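Local coordinates for protein tyrosine--tRNA ligase (Pyrococcus horikoshii, PDB 2CYC) that probably activates tyrosine with ATP and transfers it to the acceptor end of tRNA(Tyr), working as a homodimeric class I aminoacyl-tRNA synthetase, at residues V141-M153 / F163-D175. Numbering follows the deposited sequence.
With TYR (tyrosine), chain C.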
loop_
_atom_site.group_PDB
_atom_site.type_symbol
_atom_site.label_atom_id
_atom_site.label_comp_id
_atom_site.label_asym_id
_atom_site.label_seq_id
_atom_site.Cartn_x
_atom_site.Cartn_y
_atom_site.Cartn_z
ATOM N N VAL A 141 3.150 -11.093 2.638
ATOM C CA VAL A 141 4.518 -10.605 2.633
ATOM C C VAL A 141 4.727 -9.709 3.853
ATOM O O VAL A 141 3.897 -8.855 4.153
ATOM C CB VAL A 141 4.807 -9.774 1.356
ATOM C CG1 VAL A 141 6.279 -9.385 1.313
ATOM C CG2 VAL A 141 4.418 -10.561 0.113
ATOM N N THR A 142 5.836 -9.900 4.552
ATOM C CA THR A 142 6.106 -9.089 5.727
ATOM C C THR A 142 6.671 -7.735 5.352
ATOM O O THR A 142 7.248 -7.555 4.277
ATOM C CB THR A 142 7.120 -9.763 6.656
ATOM O OG1 THR A 142 8.378 -9.872 5.980
ATOM C CG2 THR A 142 6.627 -11.155 7.067
ATOM N N LEU A 143 6.495 -6.781 6.254
ATOM C CA LEU A 143 7.014 -5.440 6.060
ATOM C C LEU A 143 8.521 -5.533 5.847
ATOM O O LEU A 143 9.075 -4.912 4.939
ATOM C CB LEU A 143 6.718 -4.588 7.300
ATOM C CG LEU A 143 7.419 -3.235 7.400
ATOM C CD1 LEU A 143 7.083 -2.381 6.175
ATOM C CD2 LEU A 143 6.986 -2.537 8.683
ATOM N N SER A 144 9.182 -6.325 6.685
ATOM C CA SER A 144 10.632 -6.487 6.599
ATOM C C SER A 144 11.042 -6.985 5.217
ATOM O O SER A 144 12.045 -6.544 4.662
ATOM C CB SER A 144 11.124 -7.468 7.673
ATOM O OG SER A 144 10.650 -8.777 7.423
ATOM N N ARG A 145 10.260 -7.906 4.667
ATOM C CA ARG A 145 10.541 -8.452 3.349
ATOM C C ARG A 145 10.408 -7.342 2.294
ATOM O O ARG A 145 11.257 -7.199 1.423
ATOM C CB ARG A 145 9.572 -9.605 3.057
ATOM C CG ARG A 145 9.871 -10.372 1.793
ATOM C CD ARG A 145 11.292 -10.924 1.794
ATOM N NE ARG A 145 11.612 -11.656 0.567
ATOM C CZ ARG A 145 11.170 -12.878 0.273
ATOM N NH1 ARG A 145 10.378 -13.531 1.122
ATOM N NH2 ARG A 145 11.519 -13.446 -0.873
ATOM N N VAL A 146 9.353 -6.541 2.388
ATOM C CA VAL A 146 9.164 -5.460 1.431
ATOM C C VAL A 146 10.318 -4.467 1.541
ATOM O O VAL A 146 10.839 -3.994 0.533
ATOM C CB VAL A 146 7.844 -4.690 1.678
ATOM C CG1 VAL A 146 7.734 -3.524 0.683
ATOM C CG2 VAL A 146 6.650 -5.641 1.547
ATOM N N MET A 147 10.711 -4.148 2.772
ATOM C CA MET A 147 11.806 -3.210 2.999
ATOM C C MET A 147 13.069 -3.693 2.298
ATOM O O MET A 147 13.816 -2.896 1.740
ATOM C CB MET A 147 12.072 -3.059 4.498
ATOM C CG MET A 147 10.999 -2.286 5.233
ATOM S SD MET A 147 11.222 -2.330 7.031
ATOM C CE MET A 147 12.597 -1.221 7.219
ATOM N N ARG A 148 13.289 -5.006 2.323
ATOM C CA ARG A 148 14.464 -5.603 1.695
ATOM C C ARG A 148 14.390 -5.626 0.174
ATOM O O ARG A 148 15.410 -5.781 -0.489
ATOM C CB ARG A 148 14.670 -7.044 2.188
ATOM C CG ARG A 148 15.240 -7.167 3.602
ATOM C CD ARG A 148 15.704 -8.600 3.896
ATOM N NE ARG A 148 14.599 -9.533 4.119
ATOM C CZ ARG A 148 13.865 -9.574 5.230
ATOM N NH1 ARG A 148 14.121 -8.735 6.227
ATOM N NH2 ARG A 148 12.871 -10.450 5.348
ATOM N N SER A 149 13.193 -5.467 -0.380
ATOM C CA SER A 149 13.025 -5.527 -1.833
ATOM C C SER A 149 13.071 -4.150 -2.492
ATOM O O SER A 149 12.909 -4.018 -3.703
ATOM C CB SER A 149 11.698 -6.211 -2.162
ATOM O OG SER A 149 10.612 -5.317 -1.958
ATOM N N ILE A 150 13.310 -3.135 -1.671
ATOM C CA ILE A 150 13.367 -1.744 -2.099
ATOM C C ILE A 150 14.467 -1.456 -3.138
ATOM O O ILE A 150 14.397 -0.479 -3.891
ATOM C CB ILE A 150 13.543 -0.842 -0.844
ATOM C CG1 ILE A 150 12.598 0.346 -0.939
ATOM C CG2 ILE A 150 14.988 -0.407 -0.681
ATOM C CD1 ILE A 150 11.138 -0.062 -0.889
ATOM N N THR A 151 15.477 -2.315 -3.183
ATOM C CA THR A 151 16.572 -2.145 -4.129
ATOM C C THR A 151 16.129 -2.276 -5.596
ATOM O O THR A 151 16.813 -1.775 -6.491
ATOM C CB THR A 151 17.716 -3.167 -3.851
ATOM O OG1 THR A 151 17.221 -4.503 -4.007
ATOM C CG2 THR A 151 18.255 -2.995 -2.424
ATOM N N ILE A 152 14.995 -2.937 -5.850
ATOM C CA ILE A 152 14.541 -3.093 -7.228
ATOM C C ILE A 152 14.241 -1.739 -7.866
ATOM O O ILE A 152 14.182 -1.628 -9.096
ATOM C CB ILE A 152 13.277 -4.014 -7.363
ATOM C CG1 ILE A 152 12.065 -3.380 -6.677
ATOM C CG2 ILE A 152 13.573 -5.402 -6.789
ATOM C CD1 ILE A 152 10.789 -4.230 -6.782
ATOM N N MET A 153 14.052 -0.705 -7.047
ATOM C CA MET A 153 13.775 0.609 -7.608
ATOM C C MET A 153 14.985 1.523 -7.513
ATOM O O MET A 153 14.877 2.747 -7.640
ATOM C CB MET A 153 12.533 1.244 -6.964
ATOM C CG MET A 153 12.657 1.741 -5.547
ATOM S SD MET A 153 10.972 2.126 -4.903
ATOM C CE MET A 153 10.645 0.662 -4.193
ATOM N N PHE A 163 6.145 6.459 2.544
ATOM C CA PHE A 163 5.469 5.179 2.489
ATOM C C PHE A 163 5.132 4.655 1.101
ATOM O O PHE A 163 5.143 3.440 0.882
ATOM C CB PHE A 163 4.199 5.202 3.351
ATOM C CG PHE A 163 3.559 3.846 3.500
ATOM C CD1 PHE A 163 2.358 3.555 2.867
ATOM C CD2 PHE A 163 4.198 2.840 4.224
ATOM C CE1 PHE A 163 1.797 2.274 2.947
ATOM C CE2 PHE A 163 3.651 1.554 4.312
ATOM C CZ PHE A 163 2.444 1.270 3.668
ATOM N N ALA A 164 4.840 5.554 0.165
ATOM C CA ALA A 164 4.478 5.146 -1.191
ATOM C C ALA A 164 5.536 4.262 -1.836
ATOM O O ALA A 164 5.199 3.356 -2.597
ATOM C CB ALA A 164 4.214 6.377 -2.077
ATOM N N LYS A 165 6.810 4.524 -1.532
ATOM C CA LYS A 165 7.901 3.738 -2.109
ATOM C C LYS A 165 7.887 2.291 -1.662
ATOM O O LYS A 165 8.372 1.415 -2.380
ATOM C CB LYS A 165 9.257 4.377 -1.797
ATOM C CG LYS A 165 9.486 5.666 -2.585
ATOM C CD LYS A 165 10.866 6.273 -2.335
ATOM C CE LYS A 165 11.141 7.400 -3.319
ATOM N NZ LYS A 165 10.056 8.420 -3.308
ATOM N N LEU A 166 7.327 2.041 -0.480
ATOM C CA LEU A 166 7.213 0.676 0.042
ATOM C C LEU A 166 6.050 -0.036 -0.662
ATOM O O LEU A 166 6.015 -1.261 -0.739
ATOM C CB LEU A 166 6.965 0.693 1.556
ATOM C CG LEU A 166 8.186 0.814 2.481
ATOM C CD1 LEU A 166 9.040 -0.428 2.331
ATOM C CD2 LEU A 166 8.998 2.054 2.145
ATOM N N ILE A 167 5.089 0.730 -1.168
ATOM C CA ILE A 167 3.965 0.116 -1.874
ATOM C C ILE A 167 4.427 -0.382 -3.254
ATOM O O ILE A 167 3.985 -1.425 -3.741
ATOM C CB ILE A 167 2.804 1.128 -2.040
ATOM C CG1 ILE A 167 2.298 1.557 -0.655
ATOM C CG2 ILE A 167 1.668 0.505 -2.873
ATOM C CD1 ILE A 167 1.265 2.665 -0.699
ATOM N N TYR A 168 5.335 0.369 -3.869
ATOM C CA TYR A 168 5.887 0.050 -5.193
ATOM C C TYR A 168 6.214 -1.444 -5.436
ATOM O O TYR A 168 5.774 -2.035 -6.424
ATOM C CB TYR A 168 7.138 0.929 -5.417
ATOM C CG TYR A 168 7.858 0.813 -6.758
ATOM C CD1 TYR A 168 8.155 1.954 -7.497
ATOM C CD2 TYR A 168 8.325 -0.415 -7.236
ATOM C CE1 TYR A 168 8.899 1.890 -8.670
ATOM C CE2 TYR A 168 9.076 -0.491 -8.413
ATOM C CZ TYR A 168 9.358 0.669 -9.123
ATOM O OH TYR A 168 10.093 0.618 -10.290
ATOM N N PRO A 169 6.972 -2.080 -4.539
ATOM C CA PRO A 169 7.273 -3.495 -4.803
ATOM C C PRO A 169 6.038 -4.406 -4.830
ATOM O O PRO A 169 5.995 -5.388 -5.567
ATOM C CB PRO A 169 8.246 -3.860 -3.677
ATOM C CG PRO A 169 8.879 -2.516 -3.316
ATOM C CD PRO A 169 7.673 -1.611 -3.334
ATOM N N MET A 170 5.041 -4.092 -4.012
ATOM C CA MET A 170 3.839 -4.905 -3.988
ATOM C C MET A 170 3.048 -4.673 -5.278
ATOM O O MET A 170 2.334 -5.556 -5.755
ATOM C CB MET A 170 3.007 -4.574 -2.740
ATOM C CG MET A 170 3.725 -4.954 -1.440
ATOM S SD MET A 170 4.080 -6.736 -1.291
ATOM C CE MET A 170 5.753 -6.851 -2.022
ATOM N N MET A 171 3.188 -3.483 -5.849
ATOM C CA MET A 171 2.517 -3.175 -7.105
ATOM C C MET A 171 3.190 -3.964 -8.236
ATOM O O MET A 171 2.518 -4.444 -9.151
ATOM C CB MET A 171 2.606 -1.674 -7.406
ATOM C CG MET A 171 1.699 -0.797 -6.555
ATOM S SD MET A 171 2.145 0.952 -6.721
ATOM C CE MET A 171 1.782 1.229 -8.490
ATOM N N GLN A 172 4.515 -4.102 -8.170
ATOM C CA GLN A 172 5.244 -4.831 -9.208
ATOM C C GLN A 172 4.823 -6.292 -9.199
ATOM O O GLN A 172 4.643 -6.898 -10.261
ATOM C CB GLN A 172 6.770 -4.727 -9.016
ATOM C CG GLN A 172 7.589 -5.391 -10.162
ATOM C CD GLN A 172 8.995 -4.816 -10.315
ATOM O OE1 GLN A 172 9.265 -3.704 -9.867
ATOM N NE2 GLN A 172 9.891 -5.563 -10.977
ATOM N N VAL A 173 4.659 -6.862 -8.009
ATOM C CA VAL A 173 4.232 -8.253 -7.935
ATOM C C VAL A 173 2.795 -8.391 -8.455
ATOM O O VAL A 173 2.489 -9.311 -9.220
ATOM C CB VAL A 173 4.340 -8.783 -6.492
ATOM C CG1 VAL A 173 3.725 -10.164 -6.382
ATOM C CG2 VAL A 173 5.810 -8.833 -6.087
ATOM N N ALA A 174 1.926 -7.466 -8.050
ATOM C CA ALA A 174 0.525 -7.466 -8.482
ATOM C C ALA A 174 0.409 -7.313 -10.001
ATOM O O ALA A 174 -0.457 -7.924 -10.635
ATOM C CB ALA A 174 -0.246 -6.335 -7.771
ATOM N N ASP A 175 1.288 -6.501 -10.580
ATOM C CA ASP A 175 1.292 -6.298 -12.023
ATOM C C ASP A 175 1.415 -7.638 -12.731
ATOM O O ASP A 175 0.845 -7.843 -13.807
ATOM C CB ASP A 175 2.476 -5.430 -12.461
ATOM C CG ASP A 175 2.384 -4.013 -11.956
ATOM O OD1 ASP A 175 1.262 -3.556 -11.661
ATOM O OD2 ASP A 175 3.438 -3.356 -11.877
HETATM N N TYR C . 11.112 -1.827 -11.067
HETATM C CA TYR C . 11.392 -1.784 -12.534
HETATM C C TYR C . 12.637 -0.944 -12.815
HETATM O O TYR C . 13.134 -0.288 -11.874
HETATM C CB TYR C . 10.186 -1.198 -13.285
HETATM C CG TYR C . 8.937 -2.053 -13.186
HETATM C CD1 TYR C . 8.920 -3.358 -13.679
HETATM C CD2 TYR C . 7.770 -1.556 -12.600
HETATM C CE1 TYR C . 7.764 -4.154 -13.584
HETATM C CE2 TYR C . 6.616 -2.334 -12.510
HETATM C CZ TYR C . 6.618 -3.630 -12.997
HETATM O OH TYR C . 5.472 -4.399 -12.890
HETATM O OXT TYR C . 13.097 -0.946 -13.974
#
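Met153 lies over one face of the Tyr168 ring, its SD 4.1 Å from the centroid, a Met-aromatic contact to which CB adds a CH-pi approach. At the ring edge, near its plane, sits the amino N of the bound tyrosine. This is one wall of the substrate pocket of the class I synthetase fold, built where helix 143-148 crosses helix 164-175 at 90° and the 3-10 segment 150-152 follows. CG anti to the backbone N (chi1 -178°) sets the Tyr168 ring beneath Met153 with its OH at the ligand. From helix 164-175 two acceptors take the ligand N: Tyr168 OH at 2.8 Å, also bonded to Glu41, and Gln172 OE1 at 2.9 Å; Gln190 and Tyr37 also bond the ligand. Replacing Tyr168 with alanine would probably leave the ligand N without one acceptor and Met153 SD without its aromatic face. Ile152 CD1 packs 3.5 Å from Gln172 OE1 and also touches Pro169 CB. Val146 divides its branches, CG1 meeting Leu166 CD1 at 3.7 Å and CG2 meeting Met170 CE. Ser149 OG, 3.3 Å from Pro169 CB, is turned back to donate to Val146 O, 18° from the carbonyl plane. The ligand OH donates to Asp175 OD2 over 2.5 Å.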